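Local coordinates for protein putative hydrolase (Shewanella frigidimarina, PDB 3LHO) that probably acts as an iron-dependent dioxygenase of the 2-oxoadipate dioxygenase/decarboxylase family, and here holds a nickel ion in its metal site, at residues V52-S55 against V56-H60; G114-D117 against Q118-I121; W136-D139 against K140-Q144. One frame throughout, in Å; residues are numbered along the deposited sequence.

Interaction 1: residues V52-S55 against V56-H60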
loop_
_atom_site.group_PDB
_atom_site.type_symbol
_atom_site.label_atom_id
_atom_site.label_comp_id
_atom_site.label_asym_id
_atom_site.label_seq_id
_atom_site.Cartn_x
_atom_site.Cartn_y
_atom_site.Cartn_z
ATOM N N VAL A 52 -8.294 -13.749 6.755
ATOM C CA VAL A 52 -7.702 -12.732 5.867
ATOM C C VAL A 52 -6.445 -12.112 6.474
ATOM O O VAL A 52 -6.044 -11.048 6.069
ATOM C CB VAL A 52 -8.710 -11.572 5.523
ATOM C CG1 VAL A 52 -9.899 -12.079 4.754
ATOM C CG2 VAL A 52 -9.205 -10.852 6.749
ATOM N N ASN A 53 -5.791 -12.807 7.388
ATOM C CA ASN A 53 -4.703 -12.191 8.154
ATOM C C ASN A 53 -3.422 -11.964 7.325
ATOM O O ASN A 53 -3.373 -12.275 6.151
ATOM C CB ASN A 53 -4.468 -12.963 9.459
ATOM C CG ASN A 53 -3.830 -14.275 9.272
ATOM O OD1 ASN A 53 -3.229 -14.565 8.222
ATOM N ND2 ASN A 53 -3.879 -15.095 10.322
ATOM N N LEU A 54 -2.441 -11.326 7.939
ATOM C CA LEU A 54 -1.186 -11.001 7.275
ATOM C C LEU A 54 -0.642 -12.232 6.470
ATOM O O LEU A 54 -0.309 -12.103 5.284
ATOM C CB LEU A 54 -0.179 -10.494 8.337
ATOM C CG LEU A 54 0.952 -9.597 7.834
ATOM C CD1 LEU A 54 1.645 -8.965 9.016
ATOM C CD2 LEU A 54 1.923 -10.415 6.975
ATOM N N SER A 55 -0.689 -13.414 7.095
ATOM C CA SER A 55 -0.074 -14.627 6.579
ATOM C C SER A 55 -0.831 -15.059 5.330
ATOM O O SER A 55 -0.226 -15.548 4.407
ATOM C CB SER A 55 -0.086 -15.730 7.614
ATOM O OG SER A 55 0.721 -15.288 8.724
ATOM N N VAL A 56 -2.137 -14.822 5.323
ATOM C CA VAL A 56 -2.944 -15.207 4.137
ATOM C C VAL A 56 -2.560 -14.384 2.886
ATOM O O VAL A 56 -2.452 -14.930 1.736
ATOM C CB VAL A 56 -4.415 -15.023 4.442
ATOM C CG1 VAL A 56 -5.260 -15.248 3.198
ATOM C CG2 VAL A 56 -4.827 -15.996 5.554
ATOM N N LEU A 57 -2.401 -13.074 3.071
ATOM C CA LEU A 57 -1.979 -12.204 1.988
ATOM C C LEU A 57 -0.558 -12.549 1.593
ATOM O O LEU A 57 -0.234 -12.568 0.419
ATOM C CB LEU A 57 -2.057 -10.722 2.377
ATOM C CG LEU A 57 -3.446 -10.039 2.236
ATOM C CD1 LEU A 57 -4.501 -10.540 3.224
ATOM C CD2 LEU A 57 -3.323 -8.524 2.325
ATOM N N ALA A 58 0.310 -12.775 2.576
ATOM C CA ALA A 58 1.730 -13.035 2.312
ATOM C C ALA A 58 1.976 -14.269 1.428
ATOM O O ALA A 58 2.933 -14.283 0.640
ATOM C CB ALA A 58 2.522 -13.149 3.643
ATOM N N LYS A 59 1.084 -15.262 1.516
ATOM C CA LYS A 59 1.234 -16.503 0.745
ATOM C C LYS A 59 1.204 -16.247 -0.758
ATOM O O LYS A 59 1.773 -17.017 -1.540
ATOM C CB LYS A 59 0.161 -17.540 1.115
ATOM C CG LYS A 59 0.460 -18.347 2.355
ATOM C CD LYS A 59 1.507 -19.420 2.081
ATOM C CE LYS A 59 1.728 -20.270 3.323
ATOM N NZ LYS A 59 2.969 -21.099 3.184
ATOM N N HIS A 60 0.529 -15.178 -1.168
ATOM C CA HIS A 60 0.511 -14.791 -2.594
ATOM C C HIS A 60 1.887 -14.398 -3.065
ATOM O O HIS A 60 2.162 -14.417 -4.246
ATOM C CB HIS A 60 -0.533 -13.699 -2.870
ATOM C CG HIS A 60 -1.928 -14.196 -2.713
ATOM N ND1 HIS A 60 -2.705 -14.576 -3.793
ATOM C CD2 HIS A 60 -2.661 -14.471 -1.607
ATOM C CE1 HIS A 60 -3.854 -15.053 -3.353
ATOM N NE2 HIS A 60 -3.856 -15.011 -2.037
#
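Asn53, the N-cap of helix 54-62, turns its amide back over the first turn and meets Val56. Its CG sits between the backbone N and the carbonyl carbon (chi1 72°), the turn that swings OD1 round to the backbone N-H groups at the helix start. OD1 accepts from Val56 N at 3.1 Å, with the donor nearly in line with the C=O bond (167°), and takes a weak bond from Ser55 N. The same oxygen rests against a methyl, Asn53 OD1 to Val56 CG2 3.4 Å, where the two side chains cross at about a right angle. Val56 offers that methyl because its CG2 lies beside its own backbone N while CG1 stands anti to that N. With an alanine here in place of Asn53, the N-H groups of Ser55 and Val56 would probably lose their shared side-chain acceptor, and the first turn would be held less firmly.

One turn on, Ala58 N binds Leu54 O at 2.9 Å, a regular helical bond, and Ala58 CB lies 4.4 Å from Leu54 CD2. Leu54, Leu57 and Ala58 all pack on Ile96 of strand 93-99, so this buried side of the helix covers the mixed sheet, whereas Ser55 and Lys59 are on the exposed side. Glu98 of the same strand accepts from Leu54 N, adding a second side-chain acceptor at the helix start. Leu57 reaches back past the cap, where its CD1 comes within 3.3 Å of Val52 O, an oxygen hydrogen-bonded to Thr46 OG1.

Interaction 2: residues G114-D117 against Q118-I121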
loop_
_atom_site.group_PDB
_atom_site.type_symbol
_atom_site.label_atom_id
_atom_site.label_comp_id
_atom_site.label_asym_id
_atom_site.label_seq_id
_atom_site.Cartn_x
_atom_site.Cartn_y
_atom_site.Cartn_z
ATOM N N GLY A 114 -18.181 -8.317 10.931
ATOM C CA GLY A 114 -19.313 -8.416 10.050
ATOM C C GLY A 114 -18.985 -8.292 8.585
ATOM O O GLY A 114 -19.644 -8.916 7.733
ATOM N N LEU A 115 -17.978 -7.472 8.266
ATOM C CA LEU A 115 -17.542 -7.330 6.872
ATOM C C LEU A 115 -16.770 -8.572 6.440
ATOM O O LEU A 115 -16.986 -9.094 5.370
ATOM C CB LEU A 115 -16.664 -6.079 6.722
ATOM C CG LEU A 115 -17.215 -4.728 7.266
ATOM C CD1 LEU A 115 -16.252 -3.604 6.957
ATOM C CD2 LEU A 115 -18.574 -4.372 6.707
ATOM N N ILE A 116 -15.861 -9.031 7.285
ATOM C CA ILE A 116 -15.007 -10.171 6.916
ATOM C C ILE A 116 -15.783 -11.484 6.882
ATOM O O ILE A 116 -15.434 -12.370 6.137
ATOM C CB ILE A 116 -13.786 -10.267 7.818
ATOM C CG1 ILE A 116 -12.972 -8.945 7.745
ATOM C CG2 ILE A 116 -12.907 -11.488 7.437
ATOM C CD1 ILE A 116 -12.542 -8.590 6.334
ATOM N N ASP A 117 -16.879 -11.581 7.647
ATOM C CA ASP A 117 -17.749 -12.743 7.586
ATOM C C ASP A 117 -18.269 -12.862 6.194
ATOM O O ASP A 117 -18.618 -13.950 5.764
ATOM C CB ASP A 117 -18.950 -12.634 8.530
ATOM C CG ASP A 117 -18.599 -12.901 9.956
ATOM O OD1 ASP A 117 -17.466 -13.331 10.231
ATOM O OD2 ASP A 117 -19.462 -12.615 10.812
ATOM N N GLN A 118 -18.342 -11.772 5.454
ATOM C CA GLN A 118 -18.885 -11.883 4.077
ATOM C C GLN A 118 -17.890 -12.353 3.016
ATOM O O GLN A 118 -18.293 -12.681 1.870
ATOM C CB GLN A 118 -19.509 -10.563 3.649
ATOM C CG GLN A 118 -20.719 -10.157 4.484
ATOM C CD GLN A 118 -21.127 -8.704 4.247
ATOM O OE1 GLN A 118 -21.581 -8.348 3.160
ATOM N NE2 GLN A 118 -20.984 -7.858 5.278
ATOM N N VAL A 119 -16.608 -12.370 3.369
ATOM C CA VAL A 119 -15.555 -12.874 2.485
ATOM C C VAL A 119 -15.647 -14.412 2.367
ATOM O O VAL A 119 -15.548 -15.133 3.357
ATOM C CB VAL A 119 -14.155 -12.511 3.000
ATOM C CG1 VAL A 119 -13.060 -13.130 2.080
ATOM C CG2 VAL A 119 -13.984 -10.977 3.130
ATOM N N ASP A 120 -15.875 -14.893 1.152
ATOM C CA ASP A 120 -15.732 -16.311 0.861
ATOM C C ASP A 120 -14.305 -16.796 1.034
ATOM O O ASP A 120 -13.371 -16.306 0.370
ATOM C CB ASP A 120 -16.186 -16.577 -0.579
ATOM C CG ASP A 120 -16.140 -18.054 -0.950
ATOM O OD1 ASP A 120 -15.784 -18.904 -0.104
ATOM O OD2 ASP A 120 -16.470 -18.353 -2.109
ATOM N N ILE A 121 -14.117 -17.769 1.920
ATOM C CA ILE A 121 -12.756 -18.259 2.231
ATOM C C ILE A 121 -12.070 -18.730 0.946
ATOM O O ILE A 121 -10.872 -18.579 0.770
ATOM C CB ILE A 121 -12.742 -19.372 3.304
ATOM C CG1 ILE A 121 -11.292 -19.659 3.739
ATOM C CG2 ILE A 121 -13.506 -20.687 2.792
ATOM C CD1 ILE A 121 -11.154 -20.471 4.985
#
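Gln118 folds back along the last turn of helix 106-116 and returns its amide to Gly114, four residues earlier. Its CB lies 3.4 Å from Leu115 O, the same carbonyl that accepts a hydrogen bond from Gln118 N. CG stands beside its own backbone N (chi1 -64°), which directs the chain back over the turn, and it passes 3.6 Å from Gly114 O. From there the chain runs extended to CD, 3.8 Å from that oxygen, and ends with NE2 bonded to Gly114 O at 3.0 Å. The N-H points almost straight at its acceptor (172°), and the oxygen lies in the plane of the Gln118 amide; the donor, however, comes in above the carbonyl plane of Gly114. At the other end of the amide, OE1 accepts a hydrogen bond from Asp137 N; with both ends bonded, the amide is probably held against flipping.

The backbone closes beside it. Val119 N donates to Ile116 O at 3.0 Å, and the valine's CG2 packs on Ile116 CD1 at 4.2 Å. Lys51 NZ binds Ile116 O as well as Val119 O, tying the turn to the segment that leads into helix 54-62. Residues 116-119 thus form a type I beta turn at the C-terminal end of a helix, with a glutamine side chain supplying a further N-H to a last-turn carbonyl.

Interaction 3: residues W136-D139 against K140-Q144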
loop_
_atom_site.group_PDB
_atom_site.type_symbol
_atom_site.label_atom_id
_atom_site.label_comp_id
_atom_site.label_asym_id
_atom_site.label_seq_id
_atom_site.Cartn_x
_atom_site.Cartn_y
_atom_site.Cartn_z
ATOM N N TRP A 136 -17.895 -7.219 0.662
ATOM C CA TRP A 136 -18.946 -7.002 1.651
ATOM C C TRP A 136 -19.778 -5.785 1.273
ATOM O O TRP A 136 -19.287 -4.881 0.621
ATOM C CB TRP A 136 -18.341 -6.801 3.065
ATOM C CG TRP A 136 -17.195 -5.884 3.035
ATOM C CD1 TRP A 136 -17.246 -4.515 3.058
ATOM C CD2 TRP A 136 -15.815 -6.238 2.931
ATOM N NE1 TRP A 136 -15.983 -3.993 2.964
ATOM C CE2 TRP A 136 -15.080 -5.024 2.883
ATOM C CE3 TRP A 136 -15.121 -7.460 2.863
ATOM C CZ2 TRP A 136 -13.695 -4.995 2.791
ATOM C CZ3 TRP A 136 -13.755 -7.437 2.752
ATOM C CH2 TRP A 136 -13.044 -6.199 2.732
ATOM N N ASP A 137 -21.057 -5.839 1.616
ATOM C CA ASP A 137 -21.919 -4.652 1.715
ATOM C C ASP A 137 -21.522 -3.856 2.950
ATOM O O ASP A 137 -21.235 -4.420 4.008
ATOM C CB ASP A 137 -23.368 -5.051 1.882
ATOM C CG ASP A 137 -23.910 -5.703 0.650
ATOM O OD1 ASP A 137 -23.527 -5.247 -0.443
ATOM O OD2 ASP A 137 -24.661 -6.682 0.775
ATOM N N VAL A 138 -21.514 -2.545 2.813
ATOM C CA VAL A 138 -21.228 -1.692 3.954
ATOM C C VAL A 138 -22.012 -0.392 3.796
ATOM O O VAL A 138 -22.162 0.125 2.672
ATOM C CB VAL A 138 -19.707 -1.481 4.104
ATOM C CG1 VAL A 138 -19.063 -1.015 2.808
ATOM C CG2 VAL A 138 -19.392 -0.545 5.280
ATOM N N ASP A 139 -22.524 0.113 4.913
ATOM C CA ASP A 139 -23.306 1.370 4.898
ATOM C C ASP A 139 -22.487 2.551 5.447
ATOM O O ASP A 139 -21.395 2.373 6.002
ATOM C CB ASP A 139 -24.662 1.244 5.633
ATOM C CG ASP A 139 -24.535 0.963 7.132
ATOM O OD1 ASP A 139 -23.444 1.051 7.733
ATOM O OD2 ASP A 139 -25.577 0.601 7.702
ATOM N N LYS A 140 -23.038 3.749 5.303
ATOM C CA LYS A 140 -22.301 4.967 5.629
ATOM C C LYS A 140 -22.021 5.057 7.111
ATOM O O LYS A 140 -20.932 5.475 7.495
ATOM C CB LYS A 140 -23.060 6.216 5.142
ATOM C CG LYS A 140 -23.172 6.288 3.608
ATOM C CD LYS A 140 -23.752 7.616 3.112
ATOM C CE LYS A 140 -25.212 7.703 3.284
ATOM N NZ LYS A 140 -25.695 9.090 2.917
ATOM N N ALA A 141 -22.985 4.649 7.945
ATOM C CA ALA A 141 -22.835 4.754 9.403
ATOM C C ALA A 141 -21.727 3.839 9.881
ATOM O O ALA A 141 -20.985 4.188 10.831
ATOM C CB ALA A 141 -24.172 4.404 10.131
ATOM N N THR A 142 -21.612 2.678 9.244
ATOM C CA THR A 142 -20.516 1.722 9.563
ATOM C C THR A 142 -19.162 2.303 9.197
ATOM O O THR A 142 -18.228 2.291 10.009
ATOM C CB THR A 142 -20.750 0.357 8.900
ATOM O OG1 THR A 142 -21.951 -0.217 9.428
ATOM C CG2 THR A 142 -19.583 -0.605 9.191
ATOM N N TYR A 143 -19.058 2.832 7.977
ATOM C CA TYR A 143 -17.878 3.547 7.556
ATOM C C TYR A 143 -17.483 4.637 8.534
ATOM O O TYR A 143 -16.321 4.708 8.914
ATOM C CB TYR A 143 -18.067 4.135 6.167
ATOM C CG TYR A 143 -16.904 4.939 5.694
ATOM C CD1 TYR A 143 -15.734 4.325 5.290
ATOM C CD2 TYR A 143 -16.974 6.327 5.600
ATOM C CE1 TYR A 143 -14.636 5.080 4.814
ATOM C CE2 TYR A 143 -15.867 7.091 5.144
ATOM C CZ TYR A 143 -14.704 6.450 4.741
ATOM O OH TYR A 143 -13.607 7.182 4.300
ATOM N N GLN A 144 -18.445 5.466 8.967
ATOM C CA GLN A 144 -18.135 6.549 9.923
ATOM C C GLN A 144 -17.675 6.073 11.284
ATOM O O GLN A 144 -16.797 6.707 11.889
ATOM C CB GLN A 144 -19.367 7.457 10.163
ATOM C CG GLN A 144 -19.673 8.367 8.990
ATOM C CD GLN A 144 -18.592 9.411 8.788
ATOM O OE1 GLN A 144 -17.972 9.869 9.760
ATOM N NE2 GLN A 144 -18.343 9.779 7.526
#
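Asp139 OD1 takes two hydrogen bonds from Thr142, one from its backbone N at 2.9 Å and one from its hydroxyl, OG1, at 2.6 Å, which makes Asp139 the N-cap of helix 140-149. The two donors come from opposite faces of the carboxylate plane: OG1 meets the syn side of the oxygen and N the anti side, each well out of the plane. Such a double grip is likely to restrain the turn of the carboxylate, and the amide and hydroxyl donors, together with the positive end of the helix dipole, would probably favour a negative charge on it.

Torsions on both partners bring this about. Asp139 holds CG between its backbone N and carbonyl carbon (chi1 64°), which lifts OD1 over the first turn; Thr142 keeps OG1 beside its own backbone N, which brings hydroxyl and amide to the same oxygen while the side chains cross at about a right angle. The other branch of the threonine, CG2, is left to pack on Val138 CG2 at 3.9 Å, and Ser111 of helix 106-116 touches Thr142 as well.

Lys140 N, at the first helical residue, is bonded by Asp224 OD1, and Tyr143 sets its ring against Phe222 with the planes at about 45°. The first regular turn is closed through the backbone of Asp139, whose O accepts from Tyr143 N at 3.1 Å with a nearly straight N-H (176°).

The three contacts come in series along the chain. Interaction 1 starts helix 54-62, which lies on the mixed sheet that carries the nickel ligands His41, His165 and Glu235; interaction 2 finishes helix 106-116; interaction 3 opens helix 140-149 after the intervening loop. Centres of 1 and 2 lie about 15 Å apart, yet Val52 packs on Ile116 and Val119. Interactions 2 and 3, about 14 Å apart, join more closely through Trp136, whose ring edge, at CZ3, meets Val119 CG2. Interactions 1 and 3 do not touch, their centres about 24 Å apart. Interaction 2 is therefore the bridge, connecting the sheet-covering helix with helix 140-149.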